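Local coordinates for B12-binding domain-containing protein (Kitasatospora setae, PDB 6WTF) that probably methylates tryptophan at C2 by radical chemistry, using cobalamin, S-adenosylmethionine and a [4Fe-4S] cluster, at residues N11-P16 / Y529-F534; T73-E78 / G406-L411; L218-T223 / H268-E273. All coordinates share one frame; numbering follows the deposited sequence.

The three contacts nest along the chain: interaction 3 (218-223 / 268-273) lies within the loop closed by interaction 2 (73-78 / 406-411), which lies within that closed by interaction 1 (11-16 / 529-534). Interactions 1 and 2, with centres about 16 Å apart, each bring a loop of the B12-binding domain against a later part of the chain, and they touch through A530 and T73. Interaction 3 lies about 18 and 22 Å from their centres. Interactions 2 and 3 reach the same radical SAM sheet, through strand 404-412 and strands 219-221 and 266-269 respectively. All three border bound groups, consistent with a single reaction chamber for cobalamin, tryptophan, the S-adenosylmethionine analogue and the iron-sulfur cluster.

Interaction 1 (N11-P16 / Y529-F534); sequences NKVHPP and YADNPF. With TRP (tryptophan), chain F.
A cobalamin-binding loop of the B12 domain meets a type II beta turn, Y529 to N532, with H14 and D531 carrying the polar part of the contact. H14 N donates to D531 OD1 at 3.1 Å, and the bond is nearly straight (171°) although it arrives 42° above the carboxylate plane. The return bond, D531 N to H14 O at 2.9 Å, is strongly bent and weak. OD1 also accepts from a water that donates to K12 O at 2.6 Å, while OD2 forms a salt bridge with R80; both carboxylate oxygens are thereby held. D531 CG lies beside its own backbone N (chi1 -66°), which brings OD1 close to the H14 peptide.

Next to this, V13 lays CG1 over the turn, 3.6 Å from A530 CA. P15, preceded by a cis peptide, puts ring atom CD 3.6 Å from Y529 O. The loop is shaped from within by an Asx turn, V13 N to N11 OD1 at 2.9 Å, and N11 ND2 donates to cobalamin. At the first residue of the turn, Y529 OH donates to OXT of the bound tryptophan at 2.7 Å, so the contact spans cofactor and substrate. The first segment links strand 4-9 to helix 20-31; N532 is the N-cap of helix 533-540, whose L535 and T536 pack on P15, and P16 rests on helix 209-216.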
loop_
_atom_site.group_PDB
_atom_site.type_symbol
_atom_site.label_atom_id
_atom_site.label_comp_id
_atom_site.label_asym_id
_atom_site.label_seq_id
_atom_site.Cartn_x
_atom_site.Cartn_y
_atom_site.Cartn_z
ATOM N N ASN A 11 -10.049 -7.363 -4.017
ATOM C CA ASN A 11 -10.023 -5.904 -4.010
ATOM C C ASN A 11 -11.097 -5.350 -4.942
ATOM O O ASN A 11 -11.084 -5.618 -6.146
ATOM C CB ASN A 11 -8.642 -5.412 -4.437
ATOM C CG ASN A 11 -8.456 -3.924 -4.220
ATOM O OD1 ASN A 11 -9.393 -3.210 -3.867
ATOM N ND2 ASN A 11 -7.238 -3.446 -4.443
ATOM N N LYS A 12 -12.026 -4.576 -4.380
ATOM C CA LYS A 12 -13.114 -3.971 -5.137
ATOM C C LYS A 12 -12.929 -2.475 -5.349
ATOM O O LYS A 12 -13.788 -1.840 -5.974
ATOM C CB LYS A 12 -14.453 -4.221 -4.431
ATOM C CG LYS A 12 -14.752 -5.682 -4.124
ATOM C CD LYS A 12 -16.214 -5.871 -3.747
ATOM C CE LYS A 12 -16.379 -6.910 -2.640
ATOM N NZ LYS A 12 -17.730 -6.866 -2.002
ATOM N N VAL A 13 -11.836 -1.898 -4.853
ATOM C CA VAL A 13 -11.647 -0.455 -4.910
ATOM C C VAL A 13 -11.427 -0.015 -6.350
ATOM O O VAL A 13 -10.588 -0.578 -7.065
ATOM C CB VAL A 13 -10.464 -0.037 -4.025
ATOM C CG1 VAL A 13 -10.108 1.415 -4.276
ATOM C CG2 VAL A 13 -10.790 -0.260 -2.555
ATOM N N HIS A 14 -12.168 1.026 -6.775
ATOM C CA HIS A 14 -11.961 1.746 -8.023
ATOM C C HIS A 14 -11.544 3.194 -7.739
ATOM O O HIS A 14 -11.983 3.780 -6.751
ATOM C CB HIS A 14 -13.228 1.738 -8.887
ATOM C CG HIS A 14 -13.576 0.387 -9.431
ATOM N ND1 HIS A 14 -13.948 0.185 -10.744
ATOM C CD2 HIS A 14 -13.598 -0.833 -8.844
ATOM C CE1 HIS A 14 -14.193 -1.100 -10.938
ATOM N NE2 HIS A 14 -13.985 -1.738 -9.801
ATOM N N PRO A 15 -10.696 3.813 -8.582
ATOM C CA PRO A 15 -10.082 3.326 -9.821
ATOM C C PRO A 15 -9.243 2.082 -9.582
ATOM O O PRO A 15 -8.553 1.999 -8.562
ATOM C CB PRO A 15 -9.216 4.507 -10.276
ATOM C CG PRO A 15 -8.986 5.313 -9.036
ATOM C CD PRO A 15 -10.258 5.187 -8.268
ATOM N N PRO A 16 -9.347 1.111 -10.488
ATOM C CA PRO A 16 -8.787 -0.217 -10.212
ATOM C C PRO A 16 -7.268 -0.206 -10.249
ATOM O O PRO A 16 -6.648 0.493 -11.053
ATOM C CB PRO A 16 -9.369 -1.084 -11.333
ATOM C CG PRO A 16 -9.590 -0.117 -12.459
ATOM C CD PRO A 16 -9.998 1.178 -11.810
ATOM N N TYR A 529 -7.644 7.877 -2.445
ATOM C CA TYR A 529 -7.899 7.370 -3.786
ATOM C C TYR A 529 -8.874 6.202 -3.800
ATOM O O TYR A 529 -9.191 5.693 -4.879
ATOM C CB TYR A 529 -6.586 6.948 -4.455
ATOM C CG TYR A 529 -5.556 8.053 -4.536
ATOM C CD1 TYR A 529 -5.938 9.387 -4.577
ATOM C CD2 TYR A 529 -4.200 7.759 -4.562
ATOM C CE1 TYR A 529 -4.994 10.405 -4.647
ATOM C CE2 TYR A 529 -3.253 8.762 -4.633
ATOM C CZ TYR A 529 -3.654 10.082 -4.675
ATOM O OH TYR A 529 -2.707 11.077 -4.741
ATOM N N ALA A 530 -9.349 5.758 -2.636
ATOM C CA ALA A 530 -10.206 4.581 -2.560
ATOM C C ALA A 530 -11.644 4.993 -2.847
ATOM O O ALA A 530 -12.280 5.666 -2.030
ATOM C CB ALA A 530 -10.082 3.913 -1.197
ATOM N N ASP A 531 -12.148 4.589 -4.015
ATOM C CA ASP A 531 -13.498 4.927 -4.476
ATOM C C ASP A 531 -13.727 6.440 -4.481
ATOM O O ASP A 531 -14.780 6.934 -4.070
ATOM C CB ASP A 531 -14.557 4.179 -3.663
ATOM C CG ASP A 531 -14.496 2.666 -3.888
ATOM O OD1 ASP A 531 -14.394 2.244 -5.066
ATOM O OD2 ASP A 531 -14.533 1.898 -2.900
ATOM N N ASN A 532 -12.721 7.176 -4.953
ATOM C CA ASN A 532 -12.863 8.607 -5.195
ATOM C C ASN A 532 -13.600 8.807 -6.516
ATOM O O ASN A 532 -13.085 8.402 -7.564
ATOM C CB ASN A 532 -11.485 9.268 -5.233
ATOM C CG ASN A 532 -11.554 10.777 -5.335
ATOM O OD1 ASN A 532 -12.180 11.327 -6.241
ATOM N ND2 ASN A 532 -10.901 11.459 -4.402
ATOM N N PRO A 533 -14.787 9.426 -6.517
ATOM C CA PRO A 533 -15.577 9.483 -7.763
ATOM C C PRO A 533 -14.899 10.238 -8.895
ATOM O O PRO A 533 -14.956 9.781 -10.045
ATOM C CB PRO A 533 -16.879 10.170 -7.329
ATOM C CG PRO A 533 -16.931 10.037 -5.846
ATOM C CD PRO A 533 -15.519 9.970 -5.362
ATOM N N PHE A 534 -14.263 11.381 -8.619
ATOM C CA PHE A 534 -13.569 12.073 -9.700
ATOM C C PHE A 534 -12.475 11.195 -10.289
ATOM O O PHE A 534 -12.327 11.116 -11.513
ATOM C CB PHE A 534 -12.972 13.400 -9.234
ATOM C CG PHE A 534 -11.973 13.958 -10.202
ATOM C CD1 PHE A 534 -12.356 14.289 -11.496
ATOM C CD2 PHE A 534 -10.648 14.108 -9.844
ATOM C CE1 PHE A 534 -11.439 14.782 -12.407
ATOM C CE2 PHE A 534 -9.725 14.603 -10.747
ATOM C CZ PHE A 534 -10.120 14.933 -12.036
HETATM N N TRP F . -1.335 9.997 -0.744
HETATM C CA TRP F . -0.978 8.743 -1.400
HETATM C C TRP F . -0.461 9.015 -2.806
HETATM O O TRP F . 0.133 8.144 -3.444
HETATM C CB TRP F . -2.178 7.789 -1.451
HETATM C CG TRP F . -2.869 7.621 -0.128
HETATM C CD1 TRP F . -4.042 8.196 0.258
HETATM C CD2 TRP F . -2.425 6.830 0.983
HETATM N NE1 TRP F . -4.359 7.813 1.539
HETATM C CE2 TRP F . -3.383 6.975 2.009
HETATM C CE3 TRP F . -1.312 6.015 1.211
HETATM C CZ2 TRP F . -3.261 6.340 3.244
HETATM C CZ3 TRP F . -1.195 5.379 2.442
HETATM C CH2 TRP F . -2.165 5.546 3.440
HETATM O OXT TRP F . -0.634 10.123 -3.326
HETATM O O HOH W 1 -15.814 -0.186 -5.625
#

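Interaction 2 (T73-E78 / G406-L411). With SA8 (S-5'-azamethionine-5'-deoxyadenosine), chain E.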
loop_
_atom_site.group_PDB
_atom_site.type_symbol
_atom_site.label_atom_id
_atom_site.label_comp_id
_atom_site.label_asym_id
_atom_site.label_seq_id
_atom_site.Cartn_x
_atom_site.Cartn_y
_atom_site.Cartn_z
ATOM N N THR A 73 -9.160 1.693 4.330
ATOM C CA THR A 73 -8.648 2.806 3.536
ATOM C C THR A 73 -7.485 3.527 4.200
ATOM O O THR A 73 -6.789 4.288 3.518
ATOM C CB THR A 73 -9.756 3.820 3.246
ATOM O OG1 THR A 73 -10.381 4.217 4.473
ATOM C CG2 THR A 73 -10.794 3.223 2.316
ATOM N N VAL A 74 -7.255 3.298 5.494
ATOM C CA VAL A 74 -6.219 3.977 6.271
ATOM C C VAL A 74 -6.407 5.485 6.148
ATOM O O VAL A 74 -5.467 6.231 5.860
ATOM C CB VAL A 74 -4.812 3.517 5.844
ATOM C CG1 VAL A 74 -3.743 4.019 6.825
ATOM C CG2 VAL A 74 -4.775 2.002 5.780
ATOM N N TYR A 75 -7.638 5.937 6.363
ATOM C CA TYR A 75 -7.978 7.355 6.383
ATOM C C TYR A 75 -8.728 7.619 7.683
ATOM O O TYR A 75 -9.873 7.181 7.844
ATOM C CB TYR A 75 -8.812 7.747 5.161
ATOM C CG TYR A 75 -8.776 9.230 4.865
ATOM C CD1 TYR A 75 -7.613 9.841 4.419
ATOM C CD2 TYR A 75 -9.905 10.020 5.039
ATOM C CE1 TYR A 75 -7.570 11.201 4.157
ATOM C CE2 TYR A 75 -9.878 11.374 4.773
ATOM C CZ TYR A 75 -8.707 11.961 4.333
ATOM O OH TYR A 75 -8.675 13.312 4.065
ATOM N N ALA A 76 -8.080 8.339 8.603
ATOM C CA ALA A 76 -8.547 8.403 9.986
ATOM C C ALA A 76 -9.987 8.897 10.090
ATOM O O ALA A 76 -10.738 8.445 10.959
ATOM C CB ALA A 76 -7.616 9.295 10.808
ATOM N N PHE A 77 -10.390 9.837 9.234
ATOM C CA PHE A 77 -11.747 10.364 9.319
ATOM C C PHE A 77 -12.790 9.430 8.726
ATOM O O PHE A 77 -13.984 9.620 8.982
ATOM C CB PHE A 77 -11.850 11.728 8.631
ATOM C CG PHE A 77 -11.320 12.857 9.462
ATOM C CD1 PHE A 77 -11.809 13.076 10.741
ATOM C CD2 PHE A 77 -10.347 13.699 8.967
ATOM C CE1 PHE A 77 -11.328 14.111 11.514
ATOM C CE2 PHE A 77 -9.862 14.737 9.731
ATOM C CZ PHE A 77 -10.353 14.944 11.006
ATOM N N GLU A 78 -12.381 8.434 7.942
ATOM C CA GLU A 78 -13.341 7.574 7.262
ATOM C C GLU A 78 -13.545 6.248 7.979
ATOM O O GLU A 78 -14.688 5.863 8.240
ATOM C CB GLU A 78 -12.899 7.336 5.809
ATOM C CG GLU A 78 -13.824 6.432 4.994
ATOM C CD GLU A 78 -13.275 6.145 3.604
ATOM O OE1 GLU A 78 -12.043 5.989 3.467
ATOM O OE2 GLU A 78 -14.072 6.094 2.641
ATOM N N GLY A 406 -0.838 17.496 -0.427
ATOM C CA GLY A 406 -1.854 16.689 0.210
ATOM C C GLY A 406 -1.792 16.763 1.721
ATOM O O GLY A 406 -0.810 16.342 2.334
ATOM N N PHE A 407 -2.856 17.289 2.322
ATOM C CA PHE A 407 -2.939 17.452 3.771
ATOM C C PHE A 407 -3.871 16.393 4.346
ATOM O O PHE A 407 -5.078 16.416 4.086
ATOM C CB PHE A 407 -3.427 18.850 4.141
ATOM C CG PHE A 407 -2.504 19.954 3.714
ATOM C CD1 PHE A 407 -1.342 20.213 4.422
ATOM C CD2 PHE A 407 -2.806 20.743 2.616
ATOM C CE1 PHE A 407 -0.497 21.239 4.036
ATOM C CE2 PHE A 407 -1.968 21.769 2.230
ATOM C CZ PHE A 407 -0.814 22.016 2.937
ATOM N N SER A 408 -3.313 15.476 5.133
ATOM C CA SER A 408 -4.094 14.476 5.845
ATOM C C SER A 408 -4.047 14.763 7.342
ATOM O O SER A 408 -3.097 15.365 7.847
ATOM C CB SER A 408 -3.575 13.067 5.552
ATOM O OG SER A 408 -3.476 12.861 4.150
ATOM N N LEU A 409 -5.079 14.315 8.054
ATOM C CA LEU A 409 -5.268 14.684 9.456
ATOM C C LEU A 409 -5.713 13.456 10.241
ATOM O O LEU A 409 -6.817 12.946 10.032
ATOM C CB LEU A 409 -6.290 15.815 9.586
ATOM C CG LEU A 409 -6.747 16.212 10.993
ATOM C CD1 LEU A 409 -5.567 16.607 11.853
ATOM C CD2 LEU A 409 -7.765 17.344 10.926
ATOM N N GLY A 410 -4.866 12.990 11.143
ATOM C CA GLY A 410 -5.195 11.838 11.954
ATOM C C GLY A 410 -4.431 10.600 11.522
ATOM O O GLY A 410 -4.159 10.380 10.333
ATOM N N LEU A 411 -4.119 9.753 12.498
ATOM C CA LEU A 411 -3.267 8.592 12.293
ATOM C C LEU A 411 -4.038 7.319 12.612
ATOM O O LEU A 411 -4.636 7.203 13.688
ATOM C CB LEU A 411 -2.021 8.675 13.175
ATOM C CG LEU A 411 -1.140 7.430 13.121
ATOM C CD1 LEU A 411 -0.390 7.393 11.798
ATOM C CD2 LEU A 411 -0.182 7.376 14.308
HETATM N N SA8 E . 5.583 3.853 0.907
HETATM C CA SA8 E . 4.804 4.909 1.578
HETATM C C SA8 E . 3.321 4.563 1.558
HETATM O O SA8 E . 2.702 4.975 2.619
HETATM O OXT SA8 E . 2.787 3.961 0.637
HETATM C CB SA8 E . 5.041 6.312 0.932
HETATM C CG SA8 E . 4.831 7.446 1.926
HETATM N ND SA8 E . 3.421 7.730 2.207
HETATM C CE SA8 E . 2.715 8.112 0.979
HETATM C "C5'" SA8 E . 3.269 8.688 3.299
HETATM C "C4'" SA8 E . 1.823 9.057 3.573
HETATM O "O4'" SA8 E . 1.047 7.861 3.798
HETATM C "C3'" SA8 E . 1.643 9.852 4.858
HETATM O "O3'" SA8 E . 1.914 11.233 4.653
HETATM C "C2'" SA8 E . 0.167 9.596 5.179
HETATM O "O2'" SA8 E . -0.679 10.491 4.466
HETATM C "C1'" SA8 E . -0.029 8.155 4.675
HETATM N N9 SA8 E . -0.059 7.146 5.729
HETATM C C8 SA8 E . 0.799 6.090 5.895
HETATM N N7 SA8 E . 0.544 5.355 6.952
HETATM C C5 SA8 E . -0.563 5.969 7.521
HETATM C C6 SA8 E . -1.332 5.674 8.665
HETATM N N6 SA8 E . -1.063 4.669 9.508
HETATM N N1 SA8 E . -2.392 6.470 8.930
HETATM C C2 SA8 E . -2.647 7.496 8.112
HETATM N N3 SA8 E . -1.985 7.879 7.018
HETATM C C4 SA8 E . -0.948 7.071 6.773
HETATM O O HOH W 2 -7.075 14.756 2.868
HETATM O O HOH W 3 -5.804 9.851 7.994
HETATM O O HOH W 4 -7.950 11.244 8.163
#
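Beside the adenine pocket of the S-adenosylmethionine analogue, whose sides include V74 and L411, A76 and F77 pack on L409 and G410. V74 CG1 stands 3.5 Å from C6 of the analogue over one ring face, and L411 CD1 comes within 3.6 Å of its N1 from the opposite face. Next to it, A76 directs CB at the G410 backbone and approaches G410 C to 3.5 Å. A side chain on G410 would collide there, since a CB would fall 2.7 Å from A76 CB, and its positive phi (106°) independently suits glycine.

The docking joins the loop after strand 63-67 of the B12-binding domain to strand 404-412, the last of six successive parallel strands in the radical SAM partial barrel. F77 meets L409 edge-on: CZ lies 3.5 Å from L409 CD2, which sits in the ring plane. Swinging L409 CG away from its backbone N (chi1 172°) carries the methyl to that edge.

Water supplies the polar links. One takes A76 N and donates to G410 O at 2.9 Å; a second, placed over the centre of the Y75 ring, joins F77 N to L409 O. A third donates to Y75 OH and to F407 O, and Y75 OH is also hydrogen-bonded to D526.

Interaction 3 (L218-T223 / H268-E273). With SF4 (iron/sulfur cluster), chain C; SA8 (S-5'-azamethionine-5'-deoxyadenosine), chain E.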
loop_
_atom_site.group_PDB
_atom_site.type_symbol
_atom_site.label_atom_id
_atom_site.label_comp_id
_atom_site.label_asym_id
_atom_site.label_seq_id
_atom_site.Cartn_x
_atom_site.Cartn_y
_atom_site.Cartn_z
ATOM N N LEU A 218 -2.896 3.098 -14.638
ATOM C CA LEU A 218 -1.559 2.829 -14.122
ATOM C C LEU A 218 -1.102 1.400 -14.390
ATOM O O LEU A 218 -1.898 0.456 -14.393
ATOM C CB LEU A 218 -1.484 3.065 -12.603
ATOM C CG LEU A 218 -1.415 4.499 -12.089
ATOM C CD1 LEU A 218 -1.386 4.508 -10.559
ATOM C CD2 LEU A 218 -0.187 5.198 -12.666
ATOM N N GLY A 219 0.207 1.267 -14.607
ATOM C CA GLY A 219 0.935 0.039 -14.392
ATOM C C GLY A 219 1.831 0.191 -13.169
ATOM O O GLY A 219 1.948 1.264 -12.580
ATOM N N SER A 220 2.486 -0.910 -12.803
ATOM C CA SER A 220 3.276 -0.947 -11.577
ATOM C C SER A 220 4.547 -1.753 -11.792
ATOM O O SER A 220 4.604 -2.633 -12.655
ATOM C CB SER A 220 2.481 -1.550 -10.417
ATOM O OG SER A 220 1.915 -2.793 -10.790
ATOM N N ILE A 221 5.570 -1.441 -11.000
ATOM C CA ILE A 221 6.853 -2.130 -11.100
ATOM C C ILE A 221 7.537 -2.093 -9.745
ATOM O O ILE A 221 7.597 -1.047 -9.089
ATOM C CB ILE A 221 7.769 -1.532 -12.191
ATOM C CG1 ILE A 221 9.080 -2.313 -12.269
ATOM C CG2 ILE A 221 8.028 -0.048 -11.969
ATOM C CD1 ILE A 221 8.891 -3.753 -12.662
ATOM N N LEU A 222 8.045 -3.249 -9.331
ATOM C CA LEU A 222 8.773 -3.403 -8.082
ATOM C C LEU A 222 10.258 -3.520 -8.389
ATOM O O LEU A 222 10.661 -4.347 -9.213
ATOM C CB LEU A 222 8.293 -4.647 -7.334
ATOM C CG LEU A 222 9.081 -5.034 -6.084
ATOM C CD1 LEU A 222 8.869 -3.998 -5.004
ATOM C CD2 LEU A 222 8.662 -6.427 -5.601
ATOM N N THR A 223 11.068 -2.698 -7.730
ATOM C CA THR A 223 12.512 -2.819 -7.860
ATOM C C THR A 223 13.180 -3.416 -6.633
ATOM O O THR A 223 14.255 -4.006 -6.758
ATOM C CB THR A 223 13.141 -1.451 -8.147
ATOM O OG1 THR A 223 13.438 -0.800 -6.908
ATOM C CG2 THR A 223 12.170 -0.589 -8.941
ATOM N N HIS A 268 3.952 3.018 -12.024
ATOM C CA HIS A 268 4.182 3.490 -10.667
ATOM C C HIS A 268 5.063 2.486 -9.941
ATOM O O HIS A 268 4.747 1.289 -9.911
ATOM C CB HIS A 268 2.863 3.673 -9.915
ATOM C CG HIS A 268 2.965 4.582 -8.726
ATOM N ND1 HIS A 268 3.792 4.320 -7.655
ATOM C CD2 HIS A 268 2.338 5.747 -8.441
ATOM C CE1 HIS A 268 3.677 5.290 -6.765
ATOM N NE2 HIS A 268 2.802 6.169 -7.217
ATOM N N THR A 269 6.172 2.960 -9.377
ATOM C CA THR A 269 7.017 2.065 -8.604
ATOM C C THR A 269 6.279 1.630 -7.348
ATOM O O THR A 269 5.470 2.373 -6.790
ATOM C CB THR A 269 8.343 2.725 -8.236
ATOM O OG1 THR A 269 8.106 3.905 -7.453
ATOM C CG2 THR A 269 9.104 3.075 -9.493
ATOM N N THR A 270 6.524 0.388 -6.935
ATOM C CA THR A 270 5.865 -0.173 -5.764
ATOM C C THR A 270 6.851 -0.438 -4.634
ATOM O O THR A 270 6.545 -1.200 -3.713
ATOM C CB THR A 270 5.101 -1.445 -6.132
ATOM O OG1 THR A 270 6.011 -2.439 -6.615
ATOM C CG2 THR A 270 4.065 -1.144 -7.209
ATOM N N ASP A 271 8.034 0.167 -4.697
ATOM C CA ASP A 271 8.952 0.135 -3.573
ATOM C C ASP A 271 8.355 0.885 -2.390
ATOM O O ASP A 271 7.476 1.739 -2.540
ATOM C CB ASP A 271 10.292 0.772 -3.941
ATOM C CG ASP A 271 10.941 0.124 -5.143
ATOM O OD1 ASP A 271 10.567 -1.013 -5.494
ATOM O OD2 ASP A 271 11.826 0.763 -5.747
ATOM N N SER A 272 8.837 0.549 -1.195
ATOM C CA SER A 272 8.512 1.368 -0.033
ATOM C C SER A 272 8.903 2.818 -0.281
ATOM O O SER A 272 8.089 3.731 -0.105
ATOM C CB SER A 272 9.209 0.816 1.211
ATOM O OG SER A 272 8.593 -0.384 1.632
ATOM N N GLU A 273 10.141 3.042 -0.715
ATOM C CA GLU A 273 10.619 4.356 -1.140
ATOM C C GLU A 273 11.618 4.134 -2.261
ATOM O O GLU A 273 12.603 3.417 -2.075
ATOM C CB GLU A 273 11.278 5.127 0.013
ATOM C CG GLU A 273 10.438 5.279 1.262
ATOM C CD GLU A 273 9.297 6.254 1.102
ATOM O OE1 GLU A 273 9.254 6.986 0.093
ATOM O OE2 GLU A 273 8.433 6.292 1.994
HETATM FE FE1 SF4 C . 9.301 5.670 6.521
HETATM FE FE2 SF4 C . 9.906 3.417 5.080
HETATM FE FE3 SF4 C . 8.570 5.486 3.894
HETATM FE FE4 SF4 C . 7.311 3.941 5.760
HETATM S S1 SF4 C . 8.082 3.261 3.731
HETATM S S2 SF4 C . 7.280 6.223 5.611
HETATM S S3 SF4 C . 9.032 3.495 7.179
HETATM S S4 SF4 C . 10.692 5.533 4.733
HETATM N N SA8 E . 5.583 3.853 0.907
HETATM C CA SA8 E . 4.804 4.909 1.578
HETATM C C SA8 E . 3.321 4.563 1.558
HETATM O O SA8 E . 2.702 4.975 2.619
HETATM O OXT SA8 E . 2.787 3.961 0.637
HETATM C CB SA8 E . 5.041 6.312 0.932
HETATM C CG SA8 E . 4.831 7.446 1.926
HETATM N ND SA8 E . 3.421 7.730 2.207
HETATM C CE SA8 E . 2.715 8.112 0.979
HETATM C "C5'" SA8 E . 3.269 8.688 3.299
HETATM C "C4'" SA8 E . 1.823 9.057 3.573
HETATM O "O4'" SA8 E . 1.047 7.861 3.798
HETATM C "C3'" SA8 E . 1.643 9.852 4.858
HETATM O "O3'" SA8 E . 1.914 11.233 4.653
HETATM C "C2'" SA8 E . 0.167 9.596 5.179
HETATM O "O2'" SA8 E . -0.679 10.491 4.466
HETATM C "C1'" SA8 E . -0.029 8.155 4.675
HETATM N N9 SA8 E . -0.059 7.146 5.729
HETATM C C8 SA8 E . 0.799 6.090 5.895
HETATM N N7 SA8 E . 0.544 5.355 6.952
HETATM C C5 SA8 E . -0.563 5.969 7.521
HETATM C C6 SA8 E . -1.332 5.674 8.665
HETATM N N6 SA8 E . -1.063 4.669 9.508
HETATM N N1 SA8 E . -2.392 6.470 8.930
HETATM C C2 SA8 E . -2.647 7.496 8.112
HETATM N N3 SA8 E . -1.985 7.879 7.018
HETATM C C4 SA8 E . -0.948 7.071 6.773
#
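D271 OD1 is gripped by two successive backbone amides, T223 N at 2.8 Å and K224 N beyond it, with T223 N meeting OD1 on its syn lone pair. The other carboxylate oxygen takes the hydroxyl: T223 OG1 donates to D271 OD2 at 2.5 Å, on the syn side and 25° out of the carboxylate plane. T223 OG1 sits between its own N and carbonyl carbon (chi1 88°), which turns the hydroxyl to OD2. With an alanine at D271, the T223 and K224 amides and the T223 hydroxyl would probably lose these acceptors, and the hydroxyl would be freer to turn.

Upstream, strands 219-221 and 266-269 pair in parallel. H268 N donates to G219 O at 2.7 Å, almost straight (174°), and I221 N answers to H268 O. Just past strand 266-269, T270 N donates to I221 O at 2.8 Å, and T270 OG1 does so weakly. S220 and H268 share one sheet face, I221 and T269 the other; T270 CG2 touches S220 CB at 3.6 Å. H268 closes its own bond, ND1 to T269 O at 2.7 Å, with the acceptor in the ring plane, which helps to fix the imidazole, whose ring meets Y308 edge-to-face.

After D271 the chain enters the active site: S272 O accepts from N of the S-adenosylmethionine analogue, and E273 OE2 ligates iron FE3 of the cluster at 2.1 Å. Because the D271 carboxylate is held by three donors, the backbone leading to this iron ligand probably starts from a well-fixed point.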